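Local coordinates for first ORF in transposon ISC1904 (Sulfolobus solfataricus, PDB 3ILX), which is of unproven function but, as a resolvase-type domain of a transposon protein, probably takes part in DNA binding and strand exchange, at residues 47-50 and 51-54; 71-74 and 75-79; 122-125 and 126-129. All coordinates share one frame; numbering follows the deposited sequence.

Contacts 1 and 2 belong to the globular part of the resolvase-type domain, and contact 3 lies at the far tip of the long helix 105-125. Contact 2 is buried, its centre about 4 Å from the chain centre. Contact 1 is partly buried and touches contact 2 through Arg49 and Leu75. Contact 3 is mostly surface, its centre about 28 Å from the chain centre. The chemistry changes with place. Contact 1 opens helix 50-60 and stacks an arginine on a ring. Contact 2 gathers an aspartate and two arginines into a salt-bridge network. Contact 3 ends a helix chiefly with backbone bonds. All three touch the second subunit.

Contact 1. Residues 47-50 and 51-54; sequences MKRK and GFLK
The guanidinium of Arg49 lies flat on the ring of Phe52, with the planes 21° apart. The centres are 4.3 Å apart and the overlap is off-centre, so this is an offset cation-pi stack. NH1 of Arg49 sits over the ring face, 3.8 Å from CG of Phe52. NH2 of Arg49 rests 3.6 Å from CB of Phe52. A bend at chi3 (-71°) of Arg49 turns its head over the ring. The selenomethionine Met47 brings its CE to CE2 of Phe52 at 4.2 Å, approaching obliquely. Leu53 packs its CD2 3.5 Å from the backbone O of Met47.

Arg49 is also the N-cap residue of helix 50-60. Its O accepts the N-H of Leu53 at 3.0 Å in a nearly straight bond (163°). One residue further on, Lys54 N bonds to Lys50 O at 2.9 Å. Asp40 of strand 36-41 takes the N-H of Gly51 at the helix start. Ile82 of the second subunit packs on Phe52. Further out, Arg49 NE bonds to Asn46 O, and NH2 bonds to Leu75 O and to Tyr8 OH. These bonds fix the rotation of the guanidinium, and its positive charge is probably stabilised by the Asn46 and Leu75 carbonyl oxygens and the ring face.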
# COMPACT_ATOMS: atom_id res chain seq x y z
N MSE A 47 3.36 -8.83 -0.37
CA MSE A 47 3.81 -8.33 -1.67
C MSE A 47 4.58 -9.41 -2.50
O MSE A 47 4.98 -9.15 -3.64
CB MSE A 47 4.68 -7.09 -1.49
CG MSE A 47 4.01 -5.95 -0.75
SE MSE A 47 2.80 -5.11 -1.97
CE MSE A 47 1.22 -6.23 -1.67
N LYS A 48 4.75 -10.60 -1.92
CA LYS A 48 5.37 -11.72 -2.61
C LYS A 48 4.38 -12.75 -3.17
O LYS A 48 4.79 -13.75 -3.76
CB LYS A 48 6.43 -12.39 -1.72
CG LYS A 48 7.55 -11.43 -1.31
CD LYS A 48 8.54 -12.05 -0.27
CE LYS A 48 9.50 -10.98 0.23
NZ LYS A 48 10.84 -11.47 0.76
N ARG A 49 3.07 -12.50 -3.02
CA ARG A 49 2.06 -13.40 -3.60
C ARG A 49 2.36 -13.66 -5.09
O ARG A 49 2.42 -12.73 -5.90
CB ARG A 49 0.67 -12.78 -3.49
CG ARG A 49 -0.08 -12.96 -2.16
CD ARG A 49 -1.41 -12.18 -2.21
NE ARG A 49 -1.15 -10.75 -2.16
CZ ARG A 49 -1.91 -9.82 -2.72
NH1 ARG A 49 -1.56 -8.55 -2.59
NH2 ARG A 49 -3.00 -10.13 -3.41
N LYS A 50 2.54 -14.93 -5.45
CA LYS A 50 2.86 -15.31 -6.85
C LYS A 50 1.79 -14.91 -7.83
O LYS A 50 2.10 -14.44 -8.92
CB LYS A 50 3.01 -16.81 -6.99
CG LYS A 50 3.64 -17.45 -5.81
CD LYS A 50 5.14 -17.43 -5.89
CE LYS A 50 5.67 -18.62 -5.08
NZ LYS A 50 7.09 -18.46 -4.64
N GLY A 51 0.54 -15.16 -7.45
CA GLY A 51 -0.58 -14.83 -8.30
C GLY A 51 -0.62 -13.32 -8.55
O GLY A 51 -0.71 -12.89 -9.71
N PHE A 52 -0.54 -12.52 -7.48
CA PHE A 52 -0.67 -11.06 -7.59
C PHE A 52 0.46 -10.47 -8.42
O PHE A 52 0.22 -9.56 -9.23
CB PHE A 52 -0.68 -10.43 -6.20
CG PHE A 52 -0.53 -8.92 -6.19
CD1 PHE A 52 -1.64 -8.09 -6.38
CD2 PHE A 52 0.70 -8.34 -5.87
CE1 PHE A 52 -1.49 -6.70 -6.34
CE2 PHE A 52 0.84 -6.97 -5.79
CZ PHE A 52 -0.29 -6.14 -6.03
N LEU A 53 1.67 -10.99 -8.21
CA LEU A 53 2.85 -10.58 -8.97
C LEU A 53 2.77 -10.96 -10.46
O LEU A 53 3.10 -10.13 -11.31
CB LEU A 53 4.13 -11.13 -8.34
CG LEU A 53 4.50 -10.54 -6.99
CD1 LEU A 53 5.74 -11.25 -6.42
CD2 LEU A 53 4.73 -9.02 -7.13
N LYS A 54 2.30 -12.18 -10.76
CA LYS A 54 2.03 -12.57 -12.15
C LYS A 54 1.05 -11.57 -12.78
O LYS A 54 1.31 -11.01 -13.86
CB LYS A 54 1.48 -13.99 -12.22
CG LYS A 54 1.06 -14.44 -13.63
CD LYS A 54 0.39 -15.82 -13.56
CE LYS A 54 -0.38 -16.16 -14.85
NZ LYS A 54 0.58 -16.38 -15.96

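Contact 2. Residues 71-74 and 75-79; sequences YPDR and LVRFG
Leu75 N bonds to Pro72 O at 3.0 Å, closing a short helical turn, and the CA of Asp73 makes a CH...O contact with Val76 O at 3.2 Å where the chain leaves it. Across the contact, OD2 of Asp73 meets the guanidinium edge of Arg77. NH1 of Arg77 is 3.0 Å from this oxygen and NH2 is 3.1 Å from it. Both are weak, bent hydrogen bonds within a salt bridge. One oxygen serves both nitrogens, and the planes are steeply turned, 71° apart, unlike a coplanar two-oxygen pair. Bends at chi2 and chi3 (65° and 58°) curl the Arg77 chain back beside Asp73.

Asp73, Arg74 and Arg77 form a salt-bridge network, though the arm from Arg74 to Asp73 OD1 is less sure, because the place of that oxygen is uncertain. Tyr71 OH lies over the centre of the Arg74 guanidinium. Asp73 OD2 also bonds to Thr103, NE of Arg77 pairs with Asp111, and Arg74 salt-bridges to Glu107 and gives a hydrogen bond to Arg10 O of strand 4-11. A leucine in place of Arg77 would probably leave Asp73 OD2 without its two guanidinium donors and Asp111 without this salt-bridge partner.

The turn of helix 72-75 follows strand 64-69, where Leu75 packs on Thr69; Leu75 also meets Leu55 of helix 50-60, and Val76 meets Leu83 of helix 80-89.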
# COMPACT_ATOMS: atom_id res chain seq x y z
N TYR A 71 -14.15 -7.79 -4.28
CA TYR A 71 -14.10 -6.44 -3.72
C TYR A 71 -12.64 -5.97 -3.64
O TYR A 71 -11.70 -6.78 -3.83
CB TYR A 71 -14.85 -6.36 -2.36
CG TYR A 71 -14.66 -7.58 -1.47
CD1 TYR A 71 -13.58 -7.64 -0.59
CD2 TYR A 71 -15.55 -8.67 -1.52
CE1 TYR A 71 -13.39 -8.73 0.25
CE2 TYR A 71 -15.34 -9.79 -0.70
CZ TYR A 71 -14.25 -9.81 0.18
OH TYR A 71 -13.99 -10.88 1.02
N PRO A 72 -12.43 -4.65 -3.38
CA PRO A 72 -11.08 -4.10 -3.57
C PRO A 72 -9.98 -4.78 -2.72
O PRO A 72 -8.86 -5.03 -3.25
CB PRO A 72 -11.25 -2.60 -3.21
CG PRO A 72 -12.77 -2.32 -3.55
CD PRO A 72 -13.44 -3.60 -3.10
N ASP A 73 -10.28 -5.12 -1.45
CA ASP A 73 -9.22 -5.71 -0.58
C ASP A 73 -8.83 -7.15 -0.96
O ASP A 73 -7.82 -7.67 -0.46
CB ASP A 73 -9.50 -5.55 0.92
CG ASP A 73 -10.32 -6.68 1.51
OD1 ASP A 73 -10.92 -7.46 0.73
OD2 ASP A 73 -10.39 -6.79 2.76
N ARG A 74 -9.56 -7.75 -1.89
CA ARG A 74 -9.04 -8.98 -2.50
C ARG A 74 -7.67 -8.75 -3.16
O ARG A 74 -6.77 -9.60 -3.05
CB ARG A 74 -10.02 -9.58 -3.50
CG ARG A 74 -11.37 -10.07 -2.87
CD ARG A 74 -11.10 -11.08 -1.73
NE ARG A 74 -10.91 -10.43 -0.43
CZ ARG A 74 -10.61 -11.08 0.71
NH1 ARG A 74 -10.42 -12.41 0.69
NH2 ARG A 74 -10.51 -10.40 1.86
N LEU A 75 -7.51 -7.61 -3.83
CA LEU A 75 -6.23 -7.32 -4.52
C LEU A 75 -5.13 -6.93 -3.56
O LEU A 75 -4.03 -7.49 -3.61
CB LEU A 75 -6.38 -6.26 -5.64
CG LEU A 75 -6.89 -6.91 -6.93
CD1 LEU A 75 -7.50 -5.87 -7.91
CD2 LEU A 75 -5.79 -7.78 -7.60
N VAL A 76 -5.40 -5.93 -2.73
CA VAL A 76 -4.41 -5.42 -1.78
C VAL A 76 -5.10 -4.81 -0.58
O VAL A 76 -6.28 -4.39 -0.68
CB VAL A 76 -3.50 -4.28 -2.37
CG1 VAL A 76 -2.43 -4.85 -3.30
CG2 VAL A 76 -4.34 -3.22 -3.09
N ARG A 77 -4.39 -4.74 0.53
CA ARG A 77 -4.88 -4.03 1.72
C ARG A 77 -4.59 -2.52 1.60
O ARG A 77 -5.35 -1.72 2.08
CB ARG A 77 -4.24 -4.64 2.97
CG ARG A 77 -4.45 -3.91 4.32
CD ARG A 77 -5.90 -3.90 4.75
NE ARG A 77 -6.42 -5.27 4.87
CZ ARG A 77 -7.67 -5.65 4.58
NH1 ARG A 77 -8.60 -4.78 4.17
NH2 ARG A 77 -7.99 -6.94 4.71
N PHE A 78 -3.46 -2.16 1.00
CA PHE A 78 -3.11 -0.73 0.81
C PHE A 78 -2.73 -0.57 -0.64
O PHE A 78 -2.18 -1.50 -1.21
CB PHE A 78 -1.87 -0.36 1.65
CG PHE A 78 -2.12 -0.32 3.13
CD1 PHE A 78 -2.85 0.74 3.70
CD2 PHE A 78 -1.65 -1.34 3.95
CE1 PHE A 78 -3.11 0.78 5.10
CE2 PHE A 78 -1.90 -1.33 5.36
CZ PHE A 78 -2.63 -0.27 5.93
N GLY A 79 -2.96 0.62 -1.21
CA GLY A 79 -2.43 0.96 -2.55
C GLY A 79 -3.36 0.57 -3.68
O GLY A 79 -2.98 0.63 -4.87

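Contact 3. Residues 122-125 and 126-129; sequences KLHG and MRSQ
Arg127 lays its guanidinium beside the His124 ring, the two planes 19° apart. NH1 of Arg127 stands over the ring face, offset toward the rim, 3.7 Å from CE1 of His124. The same NH1 gives a hydrogen bond to His124 O at 2.9 Å, and this oxygen lies in the guanidinium plane. The chain of Arg127 bends at chi2 (-65°) and then runs straight through chi3, which brings NH1 back to the helix end. His124 has CG anti to its own N, and its ring points the same way as the arginine.

His124 O is gripped twice, for Arg127 N bonds to it at 2.8 Å from the opposite face of the carbonyl plane. Together with Ser128 N to Leu123 O at 2.9 Å, a nearly straight bond (174°), this makes a Schellman motif. It ends helix 105-125, with Arg127 as the positive-phi C-prime residue. Met126, a selenomethionine, places CG 3.4 Å from both Lys122 O and Leu123 O.

Ser128 packs its OG against CD2 of Leu123 at 3.7 Å. The hydroxyl hydrogen-bonds to Lys130 N, ahead of helix 131-142, and to Glu105 of the second subunit. Leu108 of the second subunit packs on Lys122 and Leu123.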
# COMPACT_ATOMS: atom_id res chain seq x y z
N LYS A 122 9.81 -0.70 14.39
CA LYS A 122 10.34 0.63 14.08
C LYS A 122 10.39 1.53 15.32
O LYS A 122 11.34 2.28 15.49
CB LYS A 122 9.48 1.30 12.99
CG LYS A 122 9.49 0.57 11.64
CD LYS A 122 8.80 1.40 10.58
CE LYS A 122 8.07 0.52 9.54
NZ LYS A 122 9.00 -0.09 8.55
N LEU A 123 9.36 1.50 16.16
CA LEU A 123 9.35 2.30 17.39
C LEU A 123 10.50 1.89 18.35
O LEU A 123 11.15 2.76 18.96
CB LEU A 123 7.99 2.21 18.09
CG LEU A 123 6.82 2.90 17.35
CD1 LEU A 123 5.43 2.54 17.99
CD2 LEU A 123 7.02 4.44 17.27
N HIS A 124 10.74 0.58 18.46
CA HIS A 124 11.81 0.07 19.27
C HIS A 124 13.14 0.57 18.74
O HIS A 124 13.98 1.04 19.52
CB HIS A 124 11.81 -1.45 19.33
CG HIS A 124 13.02 -1.99 20.02
ND1 HIS A 124 13.34 -1.66 21.33
CD2 HIS A 124 14.03 -2.76 19.56
CE1 HIS A 124 14.48 -2.24 21.65
NE2 HIS A 124 14.92 -2.91 20.60
N GLY A 125 13.31 0.47 17.42
CA GLY A 125 14.48 0.97 16.72
C GLY A 125 14.76 2.42 17.04
O GLY A 125 15.89 2.80 17.20
N MSE A 126 13.74 3.25 17.18
CA MSE A 126 14.03 4.63 17.52
C MSE A 126 13.89 4.92 19.03
O MSE A 126 13.92 6.08 19.44
CB MSE A 126 13.17 5.58 16.69
CG MSE A 126 11.71 5.36 16.84
SE MSE A 126 10.81 6.74 15.84
CE MSE A 126 11.68 8.32 16.62
N ARG A 127 13.77 3.86 19.84
CA ARG A 127 13.60 3.97 21.31
C ARG A 127 12.44 4.85 21.75
O ARG A 127 12.56 5.59 22.74
CB ARG A 127 14.86 4.47 22.02
CG ARG A 127 16.09 3.63 21.81
CD ARG A 127 16.00 2.22 22.41
NE ARG A 127 17.32 1.57 22.25
CZ ARG A 127 17.62 0.72 21.27
NH1 ARG A 127 16.70 0.39 20.37
NH2 ARG A 127 18.85 0.20 21.18
N SER A 128 11.32 4.76 21.03
CA SER A 128 10.18 5.57 21.32
C SER A 128 9.38 4.94 22.46
O SER A 128 9.16 3.72 22.48
CB SER A 128 9.29 5.60 20.09
OG SER A 128 7.99 6.02 20.43
N GLN A 129 8.89 5.78 23.36
CA GLN A 129 8.05 5.32 24.46
C GLN A 129 6.64 4.85 23.99
O GLN A 129 5.87 4.29 24.77
CB GLN A 129 8.01 6.37 25.59
CG GLN A 129 9.24 6.23 26.56
CD GLN A 129 9.30 7.26 27.72
OE1 GLN A 129 8.34 8.02 27.98
NE2 GLN A 129 10.43 7.28 28.43